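PDB 1DYS: endoglucanase, which catalyses the endohydrolysis of beta-1,4-glucosidic linkages in cellulose, as a family 6 glycoside hydrolase that takes part in the recycling of plant biomass. Local coordinates for residues A[181-187]-A[243-247]; A[261-265]-A[300-304]. All blocks are in the same frame, centred on the assembly; numbering follows the deposited sequence.

Contact 1. Residues A[181-187]-A[243-247]; sequences VANGGWL and ESRYA
In the distorted alpha/beta barrel of this family 6 glycoside hydrolase, residues 181-187 leave the C-terminal end of strand 175-180 and meet the first turn of helix 243-255, with Gly184 CA 5.4 Å from Tyr246 CA. Ala182 has a positive phi (57/-124), and Asn183 is extended (-149/170) before the short helix 184-187. Asn183 is the N-cap: with chi1 p, its OD1 accepts from Gly185 N at 2.9 Å and also takes a hydrogen bond from Asn224 ND2, while its backbone O accepts from Trp186 N (3.0 Å) and Leu187 N (3.2 Å). The first helical amide is satisfied from across the contact, Gly184 N donating to Glu243 OE2 at 2.8 Å. Glu243, with chi1 and chi2 both m, curls its carboxylate back to reach it; OE2 also accepts from Asn224 ND2, and OE1 pairs with Ser218 OG. A buried carboxylate thus has each oxygen engaged. Glycine suits position 184 because a CB would lie only 3.0 Å from Glu243 OE2, and position 185 because one would come equally close to Asn183 OD1. Tyr246 (chi1 t) points toward the loop and presents one ring face to Gly184, whose CA sits 3.7 Å from the ring centroid and 15° off its normal, a CH-pi contact. Val181 CG2 packs 4.1 Å from Tyr246 CE2. The short helix carries Asn183 at its N-cap and Trp186, both probably substrate-binding residues. Tyr246 OH lies 3.3 Å from Leu187 CB and donates to Val181 O at 2.7 Å.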
loop_
_atom_site.group_PDB
_atom_site.type_symbol
_atom_site.label_atom_id
_atom_site.label_comp_id
_atom_site.label_asym_id
_atom_site.label_seq_id
_atom_site.Cartn_x
_atom_site.Cartn_y
_atom_site.Cartn_z
ATOM N N VAL A 181 4.262 -22.089 3.882
ATOM C CA VAL A 181 3.232 -22.981 3.390
ATOM C C VAL A 181 1.871 -22.622 3.990
ATOM O O VAL A 181 0.994 -23.457 4.240
ATOM C CB VAL A 181 3.576 -24.475 3.581
ATOM C CG1 VAL A 181 4.871 -24.815 2.874
ATOM C CG2 VAL A 181 3.834 -24.761 5.065
ATOM N N ALA A 182 1.522 -21.326 3.980
ATOM C CA ALA A 182 0.185 -20.830 4.320
ATOM C C ALA A 182 -0.263 -21.256 5.703
ATOM O O ALA A 182 0.407 -20.961 6.679
ATOM C CB ALA A 182 -0.778 -21.288 3.219
ATOM N N ASN A 183 -1.417 -21.929 5.841
ATOM C CA ASN A 183 -1.847 -22.354 7.183
ATOM C C ASN A 183 -2.621 -23.650 6.972
ATOM O O ASN A 183 -3.009 -23.976 5.839
ATOM C CB ASN A 183 -2.648 -21.296 7.917
ATOM C CG ASN A 183 -4.008 -21.105 7.315
ATOM O OD1 ASN A 183 -4.984 -21.693 7.788
ATOM N ND2 ASN A 183 -4.115 -20.293 6.271
ATOM N N GLY A 184 -2.922 -24.315 8.099
ATOM C CA GLY A 184 -3.609 -25.615 7.961
ATOM C C GLY A 184 -4.974 -25.577 7.308
ATOM O O GLY A 184 -5.388 -26.539 6.656
ATOM N N GLY A 185 -5.696 -24.464 7.381
ATOM C CA GLY A 185 -6.987 -24.285 6.765
ATOM C C GLY A 185 -6.967 -24.242 5.248
ATOM O O GLY A 185 -7.975 -24.450 4.562
ATOM N N TRP A 186 -5.834 -23.820 4.716
ATOM C CA TRP A 186 -5.674 -23.703 3.277
ATOM C C TRP A 186 -5.139 -25.006 2.688
ATOM O O TRP A 186 -5.724 -25.563 1.769
ATOM C CB TRP A 186 -4.645 -22.580 3.000
ATOM C CG TRP A 186 -4.599 -22.078 1.585
ATOM C CD1 TRP A 186 -4.850 -22.739 0.414
ATOM C CD2 TRP A 186 -4.226 -20.735 1.181
ATOM N NE1 TRP A 186 -4.698 -21.906 -0.680
ATOM C CE2 TRP A 186 -4.316 -20.664 -0.211
ATOM C CE3 TRP A 186 -3.862 -19.576 1.887
ATOM C CZ2 TRP A 186 -4.035 -19.509 -0.945
ATOM C CZ3 TRP A 186 -3.588 -18.435 1.146
ATOM C CH2 TRP A 186 -3.653 -18.400 -0.244
ATOM N N LEU A 187 -4.005 -25.470 3.185
ATOM C CA LEU A 187 -3.269 -26.575 2.606
ATOM C C LEU A 187 -3.153 -27.820 3.492
ATOM O O LEU A 187 -2.404 -28.734 3.104
ATOM C CB LEU A 187 -1.842 -26.101 2.303
ATOM C CG LEU A 187 -1.721 -24.912 1.339
ATOM C CD1 LEU A 187 -0.260 -24.568 1.082
ATOM C CD2 LEU A 187 -2.456 -25.252 0.060
ATOM N N GLU A 243 -2.099 -26.058 14.167
ATOM C CA GLU A 243 -0.840 -25.906 13.445
ATOM C C GLU A 243 0.180 -26.960 13.801
ATOM O O GLU A 243 1.004 -27.330 12.961
ATOM C CB GLU A 243 -0.361 -24.464 13.595
ATOM C CG GLU A 243 -1.377 -23.515 12.936
ATOM C CD GLU A 243 -1.339 -23.642 11.415
ATOM O OE1 GLU A 243 -0.241 -23.376 10.883
ATOM O OE2 GLU A 243 -2.322 -24.050 10.792
ATOM N N SER A 244 0.136 -27.456 15.044
ATOM C CA SER A 244 1.037 -28.539 15.427
ATOM C C SER A 244 0.706 -29.751 14.561
ATOM O O SER A 244 1.655 -30.357 14.056
ATOM C CB SER A 244 0.889 -28.895 16.904
ATOM O OG SER A 244 1.768 -29.993 17.184
ATOM N N ARG A 245 -0.570 -30.096 14.348
ATOM C CA ARG A 245 -0.857 -31.259 13.509
ATOM C C ARG A 245 -0.618 -30.949 12.037
ATOM O O ARG A 245 -0.190 -31.793 11.252
ATOM C CB ARG A 245 -2.229 -31.864 13.749
ATOM C CG ARG A 245 -2.195 -32.620 15.101
ATOM C CD ARG A 245 -3.632 -32.973 15.457
ATOM N NE ARG A 245 -4.265 -31.868 16.199
ATOM C CZ ARG A 245 -5.517 -31.984 16.641
ATOM N NH1 ARG A 245 -6.186 -33.107 16.354
ATOM N NH2 ARG A 245 -6.086 -31.015 17.334
ATOM N N TYR A 246 -0.791 -29.674 11.646
ATOM C CA TYR A 246 -0.487 -29.340 10.237
ATOM C C TYR A 246 0.994 -29.583 9.957
ATOM O O TYR A 246 1.304 -30.213 8.940
ATOM C CB TYR A 246 -0.872 -27.888 9.952
ATOM C CG TYR A 246 -0.536 -27.419 8.544
ATOM C CD1 TYR A 246 -0.901 -28.130 7.422
ATOM C CD2 TYR A 246 0.126 -26.215 8.353
ATOM C CE1 TYR A 246 -0.592 -27.707 6.134
ATOM C CE2 TYR A 246 0.446 -25.766 7.086
ATOM C CZ TYR A 246 0.066 -26.508 5.980
ATOM O OH TYR A 246 0.408 -26.097 4.715
ATOM N N ALA A 247 1.866 -29.128 10.865
ATOM C CA ALA A 247 3.312 -29.287 10.744
ATOM C C ALA A 247 3.712 -30.752 10.625
ATOM O O ALA A 247 4.509 -31.132 9.763
ATOM C CB ALA A 247 4.058 -28.605 11.885
#

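Contact 2. Residues A[261-265]-A[300-304]; sequences TQFII and NPNVD
Gln262 lays its side chain across the turn that leads into strand 303-307; chi1 and chi2 both m fold the amide so that each NE2 hydrogen has an almost linear bond, to Pro301 O (2.8 Å) and to Asp304 OD1 (3.1 Å). The carbonyl oxygen of the same amide, Gln262 OE1, accepts from Thr261 OG1 at 2.8 Å. The turn is type I, from Asn300 to Val303, closed by Val303 N to Asn300 O (3.0 Å); an Asx turn, Asn302 N to Asn300 OD1 (2.8 Å), overlaps it. At its end begins the parallel pairing of neighbouring barrel strands 262-266 and 303-307: Phe263 bridges Val303 (CA-CA 4.5 Å), with Phe263 N to Asn302 O at 2.8 Å and a weak Asp304 N to Phe263 O, also 2.8 Å. Branched and aromatic residues suit the face toward helix 243-255, where Val303 CG2 lies 4.2 Å from Phe263 CB and 4.1 Å from Ile265 CD1. Asp304 (chi1 m) brings a buried charge, compensated at OD2 by a hydrogen bond with Tyr178 OH and a salt bridge to Arg214 NE.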
loop_
_atom_site.group_PDB
_atom_site.type_symbol
_atom_site.label_atom_id
_atom_site.label_comp_id
_atom_site.label_asym_id
_atom_site.label_seq_id
_atom_site.Cartn_x
_atom_site.Cartn_y
_atom_site.Cartn_z
ATOM N N THR A 261 11.715 -30.974 6.596
ATOM C CA THR A 261 10.509 -31.158 7.396
ATOM C C THR A 261 10.193 -30.118 8.459
ATOM O O THR A 261 9.077 -30.185 8.999
ATOM C CB THR A 261 10.745 -32.475 8.215
ATOM O OG1 THR A 261 11.986 -32.374 8.920
ATOM C CG2 THR A 261 10.799 -33.692 7.308
ATOM N N GLN A 262 11.084 -29.242 8.843
ATOM C CA GLN A 262 10.992 -28.425 10.032
ATOM C C GLN A 262 10.173 -27.144 9.933
ATOM O O GLN A 262 10.346 -26.426 8.974
ATOM C CB GLN A 262 12.378 -28.086 10.589
ATOM C CG GLN A 262 13.195 -29.353 10.880
ATOM C CD GLN A 262 12.496 -30.273 11.880
ATOM O OE1 GLN A 262 12.029 -31.336 11.505
ATOM N NE2 GLN A 262 12.388 -29.870 13.136
ATOM N N PHE A 263 9.330 -26.882 10.937
ATOM C CA PHE A 263 8.464 -25.705 10.869
ATOM C C PHE A 263 8.797 -24.625 11.887
ATOM O O PHE A 263 9.294 -24.881 12.968
ATOM C CB PHE A 263 7.005 -26.093 11.215
ATOM C CG PHE A 263 6.221 -26.578 10.038
ATOM C CD1 PHE A 263 6.547 -27.788 9.440
ATOM C CD2 PHE A 263 5.240 -25.821 9.416
ATOM C CE1 PHE A 263 5.890 -28.244 8.335
ATOM C CE2 PHE A 263 4.552 -26.283 8.328
ATOM C CZ PHE A 263 4.865 -27.509 7.739
ATOM N N ILE A 264 8.407 -23.390 11.579
ATOM C CA ILE A 264 8.345 -22.297 12.540
ATOM C C ILE A 264 6.884 -21.825 12.422
ATOM O O ILE A 264 6.393 -21.861 11.315
ATOM C CB ILE A 264 9.285 -21.109 12.529
ATOM C CG1 ILE A 264 9.323 -20.469 11.129
ATOM C CG2 ILE A 264 10.678 -21.605 12.935
ATOM C CD1 ILE A 264 10.362 -19.389 10.946
ATOM N N ILE A 265 6.181 -21.628 13.541
ATOM C CA ILE A 265 4.731 -21.386 13.454
ATOM C C ILE A 265 4.385 -20.088 14.163
ATOM O O ILE A 265 4.750 -19.839 15.296
ATOM C CB ILE A 265 3.922 -22.493 14.169
ATOM C CG1 ILE A 265 4.097 -23.799 13.389
ATOM C CG2 ILE A 265 2.426 -22.162 14.210
ATOM C CD1 ILE A 265 3.254 -24.965 13.791
ATOM N N ASN A 300 6.928 -30.889 19.741
ATOM C CA ASN A 300 6.720 -31.465 18.435
ATOM C C ASN A 300 8.057 -31.385 17.703
ATOM O O ASN A 300 8.603 -30.327 17.483
ATOM C CB ASN A 300 5.612 -30.737 17.662
ATOM C CG ASN A 300 5.353 -31.322 16.305
ATOM O OD1 ASN A 300 6.205 -31.921 15.673
ATOM N ND2 ASN A 300 4.117 -31.168 15.786
ATOM N N PRO A 301 8.600 -32.536 17.370
ATOM C CA PRO A 301 9.869 -32.728 16.714
ATOM C C PRO A 301 9.988 -32.005 15.376
ATOM O O PRO A 301 11.075 -31.610 14.966
ATOM C CB PRO A 301 10.052 -34.240 16.417
ATOM C CG PRO A 301 8.729 -34.824 16.828
ATOM C CD PRO A 301 7.933 -33.831 17.627
ATOM N N ASN A 302 8.856 -31.879 14.692
ATOM C CA ASN A 302 8.788 -31.233 13.399
ATOM C C ASN A 302 8.709 -29.722 13.521
ATOM O O ASN A 302 8.669 -29.079 12.473
ATOM C CB ASN A 302 7.489 -31.702 12.709
ATOM C CG ASN A 302 7.454 -33.230 12.639
ATOM O OD1 ASN A 302 6.532 -33.884 13.127
ATOM N ND2 ASN A 302 8.474 -33.751 11.987
ATOM N N VAL A 303 8.627 -29.201 14.726
ATOM C CA VAL A 303 8.449 -27.745 14.875
ATOM C C VAL A 303 9.657 -27.176 15.610
ATOM O O VAL A 303 9.838 -27.351 16.812
ATOM C CB VAL A 303 7.131 -27.408 15.589
ATOM C CG1 VAL A 303 6.949 -25.885 15.687
ATOM C CG2 VAL A 303 5.909 -27.954 14.850
ATOM N N ASP A 304 10.548 -26.505 14.874
ATOM C CA ASP A 304 11.685 -25.838 15.433
ATOM C C ASP A 304 11.341 -24.773 16.493
ATOM O O ASP A 304 12.012 -24.589 17.508
ATOM C CB ASP A 304 12.546 -25.103 14.388
ATOM C CG ASP A 304 13.440 -26.003 13.565
ATOM O OD1 ASP A 304 13.725 -27.148 13.967
ATOM O OD2 ASP A 304 13.895 -25.567 12.480
#

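A short connection, residues 256-261, leads from helix 243-255 into strand 262-266, so contact 1 sits at the start of that helix and residues 261-265 of contact 2 follow soon after its end; the contact centres are 12 Å apart. One side of the helix joins them: Ala247 CB, turned away from the loop of contact 1, packs 3.5 Å from Phe263 CG and 3.6 Å from Val303 CG2, its small methyl allowing close approach, and Ser244 OG probably hydrogen-bonds Asn300 ND2 at 3.0 Å. Contact 1 is the nearer to the catalytic centre: the Asn183 side chain is about 6 Å from that of Asp139, probably one of two proton-donor residues with Asp92, and about 4 Å from that of Asn222. In contact 2, the Ile265 side chain lies about 8 Å from that of Asn183.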